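Side-chain contacts in periplasmic sugar-binding protein (Chloroflexus aurantiacus, PDB 4RXU), which binds beta-D-glucopyranose between its two lobes and probably delivers carbohydrate to an ABC-type importer: residues N229-N234 with R257-A262; Y129-D134 with Q305-A310; L171-A176 with A212-Q217; V147-G152 with E271-G276; G111-S116 with V312-D317. All coordinates share one frame; numbering follows the deposited sequence. Where two conformers were deposited one is given.

Contact 1 (N229-N234 with R257-A262); sequences NLAEAN and RAIADA
The methyl group of Ala262 lies over the flat of the Glu232 carboxylate, its CB 3.7 Å from Glu232 CD and 3.6 Å from OE2. A bridging water sits beyond the OE1 end, slightly off the carboxylate plane. It donates to Glu232 OE1 over 2.7 Å and to the backbone O of Ala262 over 2.6 Å, tying the acid to the helix that it overlies. A bend at chi2 (-69°) carries the Glu232 chain across the gap, since its first bond does not aim at the partner helix. Next to this polar bridge the contact becomes purely apolar. Ala231 CB points into the interface, 3.7 Å from Ala262 CB and 4.0 Å from Ile259 CG2, and Ile259 CG1 also comes close to it. With the two alanines meeting there, the axes of segments 229-234 and 257-262 approach to 8.4 Å and cross at -31°, running in the same general direction. Tyr160 touches both Ala231 and Ile259 and closes this apolar side, in the lobe built on the four-stranded parallel sheet. The chemistry is thus divided: small methyls allow the close helix packing, while the carboxylate at the margin gives its face to a methyl and one oxygen to water. That water gives a hydrogen to each of two acceptors, Glu232 OE1 and Ala262 O, so these two oxygens are joined without meeting directly.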
# COMPACT_ATOMS: atom_id res chain seq x y z
N ASN A 229 3.84 6.09 -17.92
CA ASN A 229 3.06 6.58 -19.04
C ASN A 229 2.02 7.63 -18.69
O ASN A 229 1.86 8.62 -19.42
CB ASN A 229 2.39 5.42 -19.74
CG ASN A 229 3.39 4.55 -20.42
OD1 ASN A 229 4.56 4.92 -20.55
ND2 ASN A 229 2.97 3.41 -20.85
N LEU A 230 1.36 7.43 -17.55
CA LEU A 230 0.42 8.43 -17.08
C LEU A 230 1.13 9.74 -16.76
O LEU A 230 0.68 10.79 -17.15
CB LEU A 230 -0.35 7.93 -15.87
CG LEU A 230 -1.46 8.84 -15.36
CD1 LEU A 230 -2.53 9.09 -16.44
CD2 LEU A 230 -2.08 8.24 -14.11
N ALA A 231 2.27 9.66 -16.08
CA ALA A 231 3.04 10.87 -15.79
C ALA A 231 3.44 11.58 -17.09
O ALA A 231 3.31 12.79 -17.22
CB ALA A 231 4.25 10.54 -14.93
N GLU A 232 3.89 10.80 -18.07
CA GLU A 232 4.29 11.35 -19.38
C GLU A 232 3.11 12.04 -20.08
O GLU A 232 3.23 13.15 -20.61
CB GLU A 232 4.90 10.27 -20.30
CG GLU A 232 6.23 9.70 -19.82
CD GLU A 232 7.41 10.66 -19.88
OE1 GLU A 232 7.23 11.89 -20.05
OE2 GLU A 232 8.54 10.14 -19.69
N ALA A 233 1.96 11.37 -20.07
CA ALA A 233 0.73 11.95 -20.62
C ALA A 233 0.35 13.26 -19.91
O ALA A 233 0.03 14.26 -20.55
CB ALA A 233 -0.42 10.94 -20.55
N ASN A 234 0.40 13.23 -18.58
CA ASN A 234 0.12 14.41 -17.79
C ASN A 234 1.07 15.56 -18.11
O ASN A 234 0.63 16.70 -18.19
CB ASN A 234 0.26 14.10 -16.30
CG ASN A 234 -0.80 13.15 -15.77
OD1 ASN A 234 -0.63 12.66 -14.67
ND2 ASN A 234 -1.89 12.93 -16.49
N ARG A 257 9.12 5.97 -8.53
CA ARG A 257 10.32 6.04 -9.34
C ARG A 257 9.94 6.25 -10.79
O ARG A 257 10.60 7.02 -11.49
CB ARG A 257 11.18 4.79 -9.15
CG ARG A 257 11.71 4.64 -7.73
CD ARG A 257 12.86 3.63 -7.65
NE ARG A 257 12.52 2.35 -8.30
CZ ARG A 257 11.75 1.40 -7.76
NH1 ARG A 257 11.27 1.56 -6.53
NH2 ARG A 257 11.45 0.29 -8.47
N ALA A 258 8.89 5.57 -11.25
CA ALA A 258 8.43 5.70 -12.65
C ALA A 258 8.02 7.14 -12.93
O ALA A 258 8.39 7.72 -13.95
CB ALA A 258 7.26 4.77 -12.90
N ILE A 259 7.26 7.71 -12.01
CA ILE A 259 6.76 9.07 -12.13
C ILE A 259 7.89 10.08 -12.00
O ILE A 259 8.03 11.00 -12.82
CB ILE A 259 5.64 9.34 -11.09
CG1 ILE A 259 4.41 8.46 -11.42
CG2 ILE A 259 5.27 10.82 -11.07
CD1 ILE A 259 3.44 8.25 -10.28
N ALA A 260 8.73 9.89 -10.99
CA ALA A 260 9.93 10.72 -10.85
C ALA A 260 10.80 10.71 -12.10
O ALA A 260 11.31 11.75 -12.51
CB ALA A 260 10.74 10.28 -9.64
N ASP A 261 10.94 9.55 -12.73
CA ASP A 261 11.72 9.43 -13.97
C ASP A 261 11.16 10.33 -15.07
O ASP A 261 11.90 10.99 -15.79
CB ASP A 261 11.80 7.98 -14.47
CG ASP A 261 12.65 7.07 -13.60
OD1 ASP A 261 13.39 7.54 -12.70
OD2 ASP A 261 12.53 5.83 -13.84
N ALA A 262 9.84 10.35 -15.19
CA ALA A 262 9.20 11.25 -16.17
C ALA A 262 9.41 12.73 -15.86
O ALA A 262 9.74 13.54 -16.74
CB ALA A 262 7.71 10.94 -16.25
O HOH W 1 9.15 13.66 -19.32

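Contact 2 (Y129-D134 with Q305-A310); sequences YYVTFD and QDAIKA
Asp306 is the first residue of the helical segment to meet the strand, and it does so with its aliphatic carbon: CB rests 4.0 Å from Val131 CG1, the two side chains meeting at a slant. Its carboxylate turns off the valine, and OD2 makes a weak hydrogen bond to Ser338 OG on the next strand of the sheet. Ala307 follows, and here mainly backbone is touched. Val131 CG2 lies 4.1 Å from Ala307 CA, and the methyl of Ala307 is slightly farther, with its CB 4.4 Å from CG2. Val131 turns both methyls to the helix, chi1 of 171° setting CG1 opposite the backbone N and sending it to Asp306 while CG2 goes to Ala307. One turn on, Ala310 also points its CB at the strand but stays at a looser distance, packing instead on Ile115 and Pro320. A glycine in place of Val131 would probably open a gap beneath the backbone of Ala307 and leave Asp306 CB without its apolar neighbour. Helix 300-315 here covers strand 129-133, whose far end brings Phe133 against Arg44 and Asp118 of the glucose pocket. A helix packed in this way on the face of a lobe's central sheet is the layered alpha/beta build of the periplasmic binding protein fold.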
# COMPACT_ATOMS: atom_id res chain seq x y z
N TYR A 129 -10.34 -11.64 11.11
CA TYR A 129 -9.35 -10.62 11.54
C TYR A 129 -8.75 -9.97 10.32
O TYR A 129 -8.73 -10.56 9.23
CB TYR A 129 -8.22 -11.24 12.41
CG TYR A 129 -8.80 -11.87 13.63
CD1 TYR A 129 -9.08 -11.10 14.76
CD2 TYR A 129 -9.18 -13.21 13.62
CE1 TYR A 129 -9.70 -11.66 15.87
CE2 TYR A 129 -9.82 -13.78 14.72
CZ TYR A 129 -10.07 -12.99 15.83
OH TYR A 129 -10.67 -13.49 16.96
N TYR A 130 -8.22 -8.78 10.55
CA TYR A 130 -7.50 -8.03 9.54
C TYR A 130 -6.14 -7.55 10.11
O TYR A 130 -6.11 -6.68 10.97
CB TYR A 130 -8.33 -6.83 9.10
CG TYR A 130 -7.73 -5.98 8.00
CD1 TYR A 130 -6.92 -6.51 7.01
CD2 TYR A 130 -8.02 -4.63 7.94
CE1 TYR A 130 -6.41 -5.70 6.00
CE2 TYR A 130 -7.55 -3.82 6.94
CZ TYR A 130 -6.75 -4.33 5.95
OH TYR A 130 -6.31 -3.49 4.97
N VAL A 131 -5.08 -8.13 9.60
CA VAL A 131 -3.72 -7.73 9.95
C VAL A 131 -3.29 -6.71 8.91
O VAL A 131 -3.24 -6.98 7.72
CB VAL A 131 -2.77 -8.94 9.93
CG1 VAL A 131 -1.32 -8.51 10.07
CG2 VAL A 131 -3.15 -9.94 11.01
N THR A 132 -3.00 -5.51 9.39
CA THR A 132 -2.81 -4.36 8.51
C THR A 132 -1.84 -3.32 9.08
O THR A 132 -1.66 -3.21 10.30
CB THR A 132 -4.19 -3.69 8.21
OG1 THR A 132 -4.06 -2.66 7.23
CG2 THR A 132 -4.82 -3.07 9.48
N PHE A 133 -1.26 -2.55 8.17
CA PHE A 133 -0.66 -1.28 8.55
C PHE A 133 -1.74 -0.21 8.63
O PHE A 133 -2.86 -0.36 8.13
CB PHE A 133 0.39 -0.85 7.55
CG PHE A 133 1.56 -1.79 7.45
CD1 PHE A 133 2.47 -1.92 8.49
CD2 PHE A 133 1.75 -2.56 6.30
CE1 PHE A 133 3.54 -2.77 8.38
CE2 PHE A 133 2.83 -3.41 6.20
CZ PHE A 133 3.71 -3.51 7.24
N ASP A 134 -1.41 0.90 9.26
CA ASP A 134 -2.35 2.03 9.34
C ASP A 134 -2.35 2.78 7.99
O ASP A 134 -1.58 3.71 7.78
CB ASP A 134 -1.92 2.97 10.46
CG ASP A 134 -2.92 4.09 10.74
OD1 ASP A 134 -3.78 4.41 9.89
OD2 ASP A 134 -2.84 4.69 11.85
N GLN A 305 4.78 -11.16 11.60
CA GLN A 305 4.71 -11.77 12.94
C GLN A 305 3.31 -11.65 13.52
O GLN A 305 2.83 -12.57 14.16
CB GLN A 305 5.75 -11.18 13.90
CG GLN A 305 6.19 -12.17 14.98
CD GLN A 305 6.96 -13.36 14.40
OE1 GLN A 305 7.81 -13.22 13.51
NE2 GLN A 305 6.65 -14.54 14.90
N ASP A 306 2.64 -10.51 13.29
CA ASP A 306 1.26 -10.32 13.75
C ASP A 306 0.35 -11.39 13.18
O ASP A 306 -0.47 -11.96 13.87
CB ASP A 306 0.75 -8.93 13.42
CG ASP A 306 1.23 -7.88 14.39
OD1 ASP A 306 1.83 -8.22 15.44
OD2 ASP A 306 0.97 -6.70 14.09
N ALA A 307 0.55 -11.70 11.91
CA ALA A 307 -0.24 -12.75 11.24
C ALA A 307 0.08 -14.15 11.76
O ALA A 307 -0.82 -14.98 11.96
CB ALA A 307 -0.02 -12.70 9.73
N ILE A 308 1.36 -14.42 11.95
CA ILE A 308 1.76 -15.74 12.45
C ILE A 308 1.20 -15.90 13.87
O ILE A 308 0.63 -16.93 14.22
CB ILE A 308 3.29 -15.93 12.41
CG1 ILE A 308 3.77 -15.98 10.96
CG2 ILE A 308 3.68 -17.21 13.17
CD1 ILE A 308 5.28 -15.84 10.80
N LYS A 309 1.40 -14.89 14.71
CA LYS A 309 0.92 -14.94 16.09
C LYS A 309 -0.61 -15.18 16.14
O LYS A 309 -1.11 -16.00 16.92
CB LYS A 309 1.32 -13.67 16.85
CG LYS A 309 2.81 -13.58 17.16
CD LYS A 309 3.17 -12.40 18.07
CE LYS A 309 3.50 -11.11 17.33
NZ LYS A 309 3.95 -10.07 18.30
N ALA A 310 -1.35 -14.51 15.28
CA ALA A 310 -2.81 -14.66 15.28
C ALA A 310 -3.17 -16.06 14.84
O ALA A 310 -4.04 -16.68 15.45
CB ALA A 310 -3.46 -13.63 14.39

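Contact 3 (L171-A176 with A212-Q217); sequences LFFEGA and AKIIGQ
Helix 167-185 carries the pocket residue Phe172, which touches the bound glucose, and the neighbouring Phe173 anchors the same helix to helix 208-218. The outer end of the Phe173 ring does most of the touching. Its CZ lies 3.7 Å from Ile214 CG2, and CE2 is 4.0 Å from Ile214 CD1, so both methyls of the isoleucine gather round the far end of the ring. The side chains of Phe173 and Ile214 cross at about a right angle. Phe173 swings outward because its CG is anti to the backbone N (chi1 -174°), and the ring thereby bridges segments 171-176 and 212-217, whose nearest CA atoms, those of Phe173 and Ile215, stand 8.1 Å apart. Nearer the root, Ile215 turns its end inward, and its CD1 packs 4.3 Å from Phe173 CB. An alanine at Phe173 is likely to leave the two methyls of Ile214 without their aromatic neighbour and to open a gap between the helices. The interface is wholly apolar and buried. Met211, one turn before Ile215 on helix 208-218, adds to the cover of Phe173, while Phe170 of helix 167-185 reaches Ile215 and Ala212. Ile214 also leans on Ser194 and Leu206 in the adjoining loops, and Phe172 packs against Ser135 and Val138 of helix 135-148.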
# COMPACT_ATOMS: atom_id res chain seq x y z
N LEU A 171 -7.95 3.83 0.84
CA LEU A 171 -7.50 4.32 2.16
C LEU A 171 -6.30 5.26 2.01
O LEU A 171 -6.26 6.32 2.64
CB LEU A 171 -7.15 3.16 3.11
CG LEU A 171 -8.35 2.27 3.47
CD1 LEU A 171 -7.95 1.00 4.24
CD2 LEU A 171 -9.36 3.08 4.26
N PHE A 172 -5.34 4.90 1.18
CA PHE A 172 -4.20 5.78 0.99
C PHE A 172 -4.67 7.10 0.38
O PHE A 172 -4.18 8.16 0.74
CB PHE A 172 -3.18 5.18 0.04
CG PHE A 172 -2.61 3.86 0.45
CD1 PHE A 172 -2.26 3.56 1.77
CD2 PHE A 172 -2.36 2.92 -0.52
CE1 PHE A 172 -1.72 2.31 2.09
CE2 PHE A 172 -1.81 1.70 -0.21
CZ PHE A 172 -1.50 1.39 1.09
N PHE A 173 -5.59 7.03 -0.57
CA PHE A 173 -6.04 8.24 -1.20
C PHE A 173 -6.82 9.11 -0.19
O PHE A 173 -6.64 10.34 -0.13
CB PHE A 173 -6.92 7.99 -2.41
CG PHE A 173 -7.25 9.25 -3.13
CD1 PHE A 173 -6.34 9.83 -3.98
CD2 PHE A 173 -8.44 9.91 -2.84
CE1 PHE A 173 -6.63 11.05 -4.59
CE2 PHE A 173 -8.74 11.10 -3.44
CZ PHE A 173 -7.83 11.68 -4.29
N GLU A 174 -7.69 8.48 0.59
CA GLU A 174 -8.46 9.24 1.57
C GLU A 174 -7.51 9.95 2.55
O GLU A 174 -7.71 11.11 2.89
CB GLU A 174 -9.42 8.34 2.35
CG GLU A 174 -10.18 9.08 3.45
CD GLU A 174 -11.14 8.21 4.24
OE1 GLU A 174 -11.45 7.07 3.81
OE2 GLU A 174 -11.60 8.67 5.30
N GLY A 175 -6.53 9.22 3.08
CA GLY A 175 -5.62 9.80 4.07
C GLY A 175 -4.92 11.03 3.51
O GLY A 175 -4.76 12.10 4.19
N ALA A 176 -4.52 10.90 2.25
CA ALA A 176 -3.85 12.03 1.58
C ALA A 176 -4.81 13.18 1.30
O ALA A 176 -4.48 14.35 1.51
CB ALA A 176 -3.21 11.57 0.27
N ALA A 212 -13.54 7.11 -6.35
CA ALA A 212 -13.30 6.19 -7.45
C ALA A 212 -13.18 6.92 -8.78
O ALA A 212 -12.49 6.47 -9.66
CB ALA A 212 -14.38 5.13 -7.51
N LYS A 213 -13.89 8.03 -8.95
CA LYS A 213 -13.78 8.86 -10.18
C LYS A 213 -12.40 9.51 -10.27
O LYS A 213 -11.82 9.59 -11.34
CB LYS A 213 -14.85 9.95 -10.26
CG LYS A 213 -16.26 9.40 -10.35
CD LYS A 213 -17.26 10.46 -10.75
CE LYS A 213 -17.62 11.32 -9.58
NZ LYS A 213 -18.56 12.38 -10.06
N ILE A 214 -11.89 9.97 -9.13
CA ILE A 214 -10.55 10.55 -9.11
C ILE A 214 -9.53 9.47 -9.40
O ILE A 214 -8.67 9.63 -10.27
CB ILE A 214 -10.22 11.27 -7.78
CG1 ILE A 214 -11.21 12.42 -7.53
CG2 ILE A 214 -8.79 11.79 -7.81
CD1 ILE A 214 -11.10 12.96 -6.12
N ILE A 215 -9.64 8.36 -8.67
CA ILE A 215 -8.68 7.27 -8.83
C ILE A 215 -8.68 6.80 -10.27
O ILE A 215 -7.64 6.52 -10.83
CB ILE A 215 -8.93 6.13 -7.81
CG1 ILE A 215 -8.62 6.65 -6.41
CG2 ILE A 215 -8.18 4.84 -8.18
CD1 ILE A 215 -9.12 5.76 -5.30
N GLY A 216 -9.84 6.75 -10.90
CA GLY A 216 -9.89 6.31 -12.31
C GLY A 216 -9.04 7.16 -13.23
O GLY A 216 -8.46 6.68 -14.19
N GLN A 217 -9.01 8.46 -12.95
CA GLN A 217 -8.22 9.40 -13.76
C GLN A 217 -6.72 9.35 -13.47
O GLN A 217 -5.91 9.70 -14.34
CB GLN A 217 -8.70 10.82 -13.54
CG GLN A 217 -10.03 11.10 -14.17
CD GLN A 217 -10.29 12.59 -14.19
OE1 GLN A 217 -10.02 13.29 -13.22
NE2 GLN A 217 -10.85 13.07 -15.28

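Contact 4 (V147-G152 with E271-G276); sequences VDHASG and EYFVTG
His149 and Phe273 share the same first torsion, each with its CG anti to the carbonyl carbon (chi1 -64° in Phe273), and both side chains are aimed across the gap at one another. The closest meeting is not between the rings: His149 CB hangs over one face of the phenyl ring, offset toward its rim, 3.8 Å from Phe273 CE2. This is a CH-pi contact, with His149 CB 4.1 Å from the centroid of the Phe273 ring and 24° off its normal. The imidazole continues past the rim, its CD2 coming 3.9 Å from Phe273 CE2. The two rings meet obliquely, with planes inclined by 32° and centroids 5.5 Å apart. In the fold, His149 lies in the turn leading out of helix 135-148, and Phe273 stands on strand 269-274, an outermost strand of the four-stranded parallel sheet; the pair therefore joins a covering helix's exit to the margin of the sheet. The imidazole has further partners on its own helix: ND1 is hydrogen-bonded to Tyr145 O, one turn back, and the ring stacks on that of Tyr145. Tyr247, on the neighbouring strand 246-249, meets the Phe273 ring nearly parallel and hydrogen-bonds through its OH to His149 O.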
# COMPACT_ATOMS: atom_id res chain seq x y z
N VAL A 147 2.82 19.00 1.82
CA VAL A 147 2.38 20.25 2.45
C VAL A 147 3.55 20.94 3.17
O VAL A 147 3.75 22.17 3.04
CB VAL A 147 1.22 19.99 3.44
CG1 VAL A 147 0.87 21.26 4.18
CG2 VAL A 147 -0.03 19.51 2.70
N ASP A 148 4.34 20.16 3.90
CA ASP A 148 5.41 20.71 4.71
C ASP A 148 6.52 21.32 3.88
O ASP A 148 7.30 22.14 4.38
CB ASP A 148 6.00 19.63 5.64
CG ASP A 148 5.07 19.24 6.80
OD1 ASP A 148 4.04 19.91 7.03
OD2 ASP A 148 5.37 18.24 7.48
N HIS A 149 6.58 20.93 2.61
CA HIS A 149 7.57 21.47 1.67
C HIS A 149 7.03 22.45 0.64
O HIS A 149 7.74 22.78 -0.30
CB HIS A 149 8.29 20.33 0.99
CG HIS A 149 9.18 19.61 1.92
ND1 HIS A 149 8.72 18.63 2.78
CD2 HIS A 149 10.48 19.79 2.22
CE1 HIS A 149 9.72 18.23 3.55
NE2 HIS A 149 10.80 18.90 3.22
N ALA A 150 5.80 22.92 0.83
CA ALA A 150 5.20 23.90 -0.10
C ALA A 150 4.97 25.18 0.65
O ALA A 150 4.57 25.14 1.83
CB ALA A 150 3.88 23.37 -0.63
N SER A 151 5.21 26.30 -0.04
CA SER A 151 4.83 27.62 0.46
C SER A 151 4.23 28.46 -0.63
O SER A 151 4.35 28.13 -1.81
CB SER A 151 6.00 28.37 1.09
OG SER A 151 7.15 28.24 0.31
N GLY A 152 3.59 29.54 -0.20
CA GLY A 152 2.93 30.44 -1.11
C GLY A 152 1.76 29.76 -1.77
O GLY A 152 1.21 28.79 -1.26
N GLU A 271 12.13 21.52 -10.09
CA GLU A 271 12.27 20.77 -8.86
C GLU A 271 11.00 19.98 -8.64
O GLU A 271 9.93 20.48 -8.95
CB GLU A 271 12.49 21.69 -7.64
CG GLU A 271 12.98 20.89 -6.43
CD GLU A 271 13.22 21.73 -5.17
OE1 GLU A 271 12.96 22.95 -5.20
OE2 GLU A 271 13.68 21.16 -4.15
N TYR A 272 11.10 18.78 -8.09
CA TYR A 272 9.91 18.04 -7.72
C TYR A 272 10.10 17.40 -6.36
O TYR A 272 11.22 17.02 -5.96
CB TYR A 272 9.52 16.98 -8.76
CG TYR A 272 10.51 15.86 -8.91
CD1 TYR A 272 10.49 14.76 -8.06
CD2 TYR A 272 11.46 15.88 -9.93
CE1 TYR A 272 11.42 13.73 -8.18
CE2 TYR A 272 12.40 14.86 -10.08
CZ TYR A 272 12.38 13.80 -9.20
OH TYR A 272 13.32 12.80 -9.36
N PHE A 273 8.98 17.33 -5.64
CA PHE A 273 8.84 16.60 -4.40
C PHE A 273 7.92 15.42 -4.66
O PHE A 273 6.85 15.59 -5.23
CB PHE A 273 8.26 17.52 -3.33
CG PHE A 273 9.15 18.66 -2.98
CD1 PHE A 273 9.10 19.86 -3.70
CD2 PHE A 273 10.07 18.54 -1.95
CE1 PHE A 273 9.94 20.91 -3.37
CE2 PHE A 273 10.91 19.58 -1.63
CZ PHE A 273 10.85 20.76 -2.35
N VAL A 274 8.35 14.21 -4.33
CA VAL A 274 7.56 13.02 -4.64
C VAL A 274 7.57 12.05 -3.47
O VAL A 274 8.59 11.81 -2.81
CB VAL A 274 8.04 12.28 -5.92
CG1 VAL A 274 9.46 11.73 -5.77
CG2 VAL A 274 7.05 11.20 -6.31
N THR A 275 6.40 11.46 -3.25
CA THR A 275 6.14 10.56 -2.14
C THR A 275 6.26 9.11 -2.57
O THR A 275 6.53 8.83 -3.72
CB THR A 275 4.73 10.82 -1.55
OG1 THR A 275 3.74 10.53 -2.53
CG2 THR A 275 4.61 12.24 -1.10
N GLY A 276 6.10 8.20 -1.62
CA GLY A 276 6.09 6.76 -1.90
C GLY A 276 5.79 5.96 -0.65
O GLY A 276 5.44 6.51 0.38

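Contact 5 (G111-S116 with V312-D317); sequences GVKVIS and VALLQD
Leu314 forms the close-packed part of this contact, pushing its forked end between two residues of strand 113-117 that face the same way. Its CD1 fits between Lys113 CB, at 3.9 Å, and Ile115 CD1, at 4.0 Å, while CD2 takes the outer position, 4.1 Å from Lys113 CG. Ile115 and Leu314 come from opposite sides and lie alongside each other, their CD1 atoms meeting, whereas Lys113 meets the leucine at a slant. Ile115 is buried, and further cover comes from Val89, which touches both it and Leu314. The loose side begins just along the lysine. Only the first carbons of Lys113 take part: a bend at chi2 (-74°) turns the rest of the chain off the leucine, so its amino end leads away from the helix, on an exposed residue. The helical segment also gives out here. Asp317, with positive phi, is the C-prime residue of a Schellman motif that ends the helix, and its N is hydrogen-bonded to Leu314 O at 3.0 Å, so the residue that packs on the strand also takes part in the helix ending through its carbonyl. Gly111 plays the same part at the end of helix 101-109, just before the strand begins. The contact thus lies where the last turn of helix 300-315 packs over the start of strand 113-117. Strand 89-92 flanks it on one side and strand 129-133, through Val131 against Ile115, on the other, while Pro320 in the loop beyond the helix also touches Leu314.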
# COMPACT_ATOMS: atom_id res chain seq x y z
N GLY A 111 -14.97 -24.31 8.07
CA GLY A 111 -14.47 -24.18 9.42
C GLY A 111 -13.07 -23.60 9.50
O GLY A 111 -12.37 -23.82 10.48
N VAL A 112 -12.71 -22.84 8.47
CA VAL A 112 -11.40 -22.22 8.42
C VAL A 112 -11.52 -20.75 8.81
O VAL A 112 -12.37 -20.03 8.27
CB VAL A 112 -10.79 -22.32 7.02
CG1 VAL A 112 -9.42 -21.64 6.97
CG2 VAL A 112 -10.71 -23.79 6.58
N LYS A 113 -10.65 -20.33 9.72
CA LYS A 113 -10.58 -18.94 10.15
C LYS A 113 -9.90 -18.13 9.04
O LYS A 113 -8.97 -18.59 8.38
CB LYS A 113 -9.82 -18.77 11.46
CG LYS A 113 -10.40 -19.55 12.60
CD LYS A 113 -11.66 -18.92 13.11
CE LYS A 113 -12.14 -19.69 14.32
NZ LYS A 113 -13.58 -19.42 14.45
N VAL A 114 -10.38 -16.92 8.87
CA VAL A 114 -9.95 -16.05 7.78
C VAL A 114 -9.29 -14.78 8.34
O VAL A 114 -9.95 -13.92 8.97
CB VAL A 114 -11.13 -15.65 6.86
CG1 VAL A 114 -10.65 -14.70 5.76
CG2 VAL A 114 -11.72 -16.88 6.23
N ILE A 115 -7.98 -14.68 8.11
CA ILE A 115 -7.21 -13.50 8.46
C ILE A 115 -6.90 -12.79 7.14
O ILE A 115 -6.07 -13.22 6.34
CB ILE A 115 -5.90 -13.87 9.15
CG1 ILE A 115 -6.16 -14.70 10.42
CG2 ILE A 115 -5.10 -12.60 9.46
CD1 ILE A 115 -4.91 -15.14 11.16
N SER A 116 -7.59 -11.68 6.91
CA SER A 116 -7.28 -10.85 5.76
C SER A 116 -5.94 -10.15 6.09
O SER A 116 -5.74 -9.70 7.21
CB SER A 116 -8.42 -9.86 5.55
OG SER A 116 -8.45 -9.29 4.25
N VAL A 312 -1.32 -18.83 15.06
CA VAL A 312 -0.93 -19.78 16.09
C VAL A 312 -1.94 -19.74 17.23
O VAL A 312 -2.31 -20.78 17.79
CB VAL A 312 0.53 -19.51 16.56
CG1 VAL A 312 0.86 -20.26 17.85
CG2 VAL A 312 1.49 -19.88 15.43
N ALA A 313 -2.40 -18.55 17.60
CA ALA A 313 -3.43 -18.45 18.66
C ALA A 313 -4.68 -19.24 18.25
O ALA A 313 -5.20 -20.06 19.02
CB ALA A 313 -3.77 -16.99 18.98
N LEU A 314 -5.14 -19.02 17.03
CA LEU A 314 -6.32 -19.75 16.54
C LEU A 314 -6.13 -21.26 16.48
O LEU A 314 -7.05 -22.01 16.75
CB LEU A 314 -6.73 -19.20 15.19
CG LEU A 314 -7.21 -17.75 15.23
CD1 LEU A 314 -7.19 -17.13 13.85
CD2 LEU A 314 -8.61 -17.65 15.80
N LEU A 315 -4.93 -21.70 16.14
CA LEU A 315 -4.63 -23.12 16.09
C LEU A 315 -4.72 -23.76 17.46
O LEU A 315 -5.04 -24.95 17.59
CB LEU A 315 -3.24 -23.34 15.52
CG LEU A 315 -3.10 -23.10 14.01
CD1 LEU A 315 -1.64 -23.32 13.65
CD2 LEU A 315 -4.02 -24.00 13.18
N GLN A 316 -4.42 -22.95 18.47
CA GLN A 316 -4.51 -23.32 19.89
C GLN A 316 -5.90 -23.09 20.48
O GLN A 316 -6.08 -23.15 21.69
CB GLN A 316 -3.50 -22.52 20.70
CG GLN A 316 -2.05 -22.89 20.43
CD GLN A 316 -1.05 -21.90 20.99
OE1 GLN A 316 0.08 -22.28 21.31
NE2 GLN A 316 -1.44 -20.63 21.13
N ASP A 317 -6.89 -22.81 19.63
CA ASP A 317 -8.26 -22.57 20.07
C ASP A 317 -8.35 -21.33 21.00
O ASP A 317 -9.20 -21.25 21.90
CB ASP A 317 -8.82 -23.83 20.74
CG ASP A 317 -8.92 -25.01 19.77
OD1 ASP A 317 -9.60 -24.87 18.73
OD2 ASP A 317 -8.33 -26.08 20.07

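From the N terminus, contacts 5, 2 and 4 open in turn at residues 111, 129 and 147. Contact 3 then closes the short loop from 171 to 217, and contact 1 closes its own from 229 to 262. These two lie in series inside contact 4, which closes at 271-276; contact 2 follows at 305-310 and contact 5 outermost at 312-317, so none cross. Contacts 2 and 5 share helix 300-315 and bind it to adjacent strands of the N-terminal lobe's sheet. Contacts 1, 3 and 4 tie together the other lobe: Leu230 packs on Gln217 and Ala260 on Tyr272, linking contact 1 to both others.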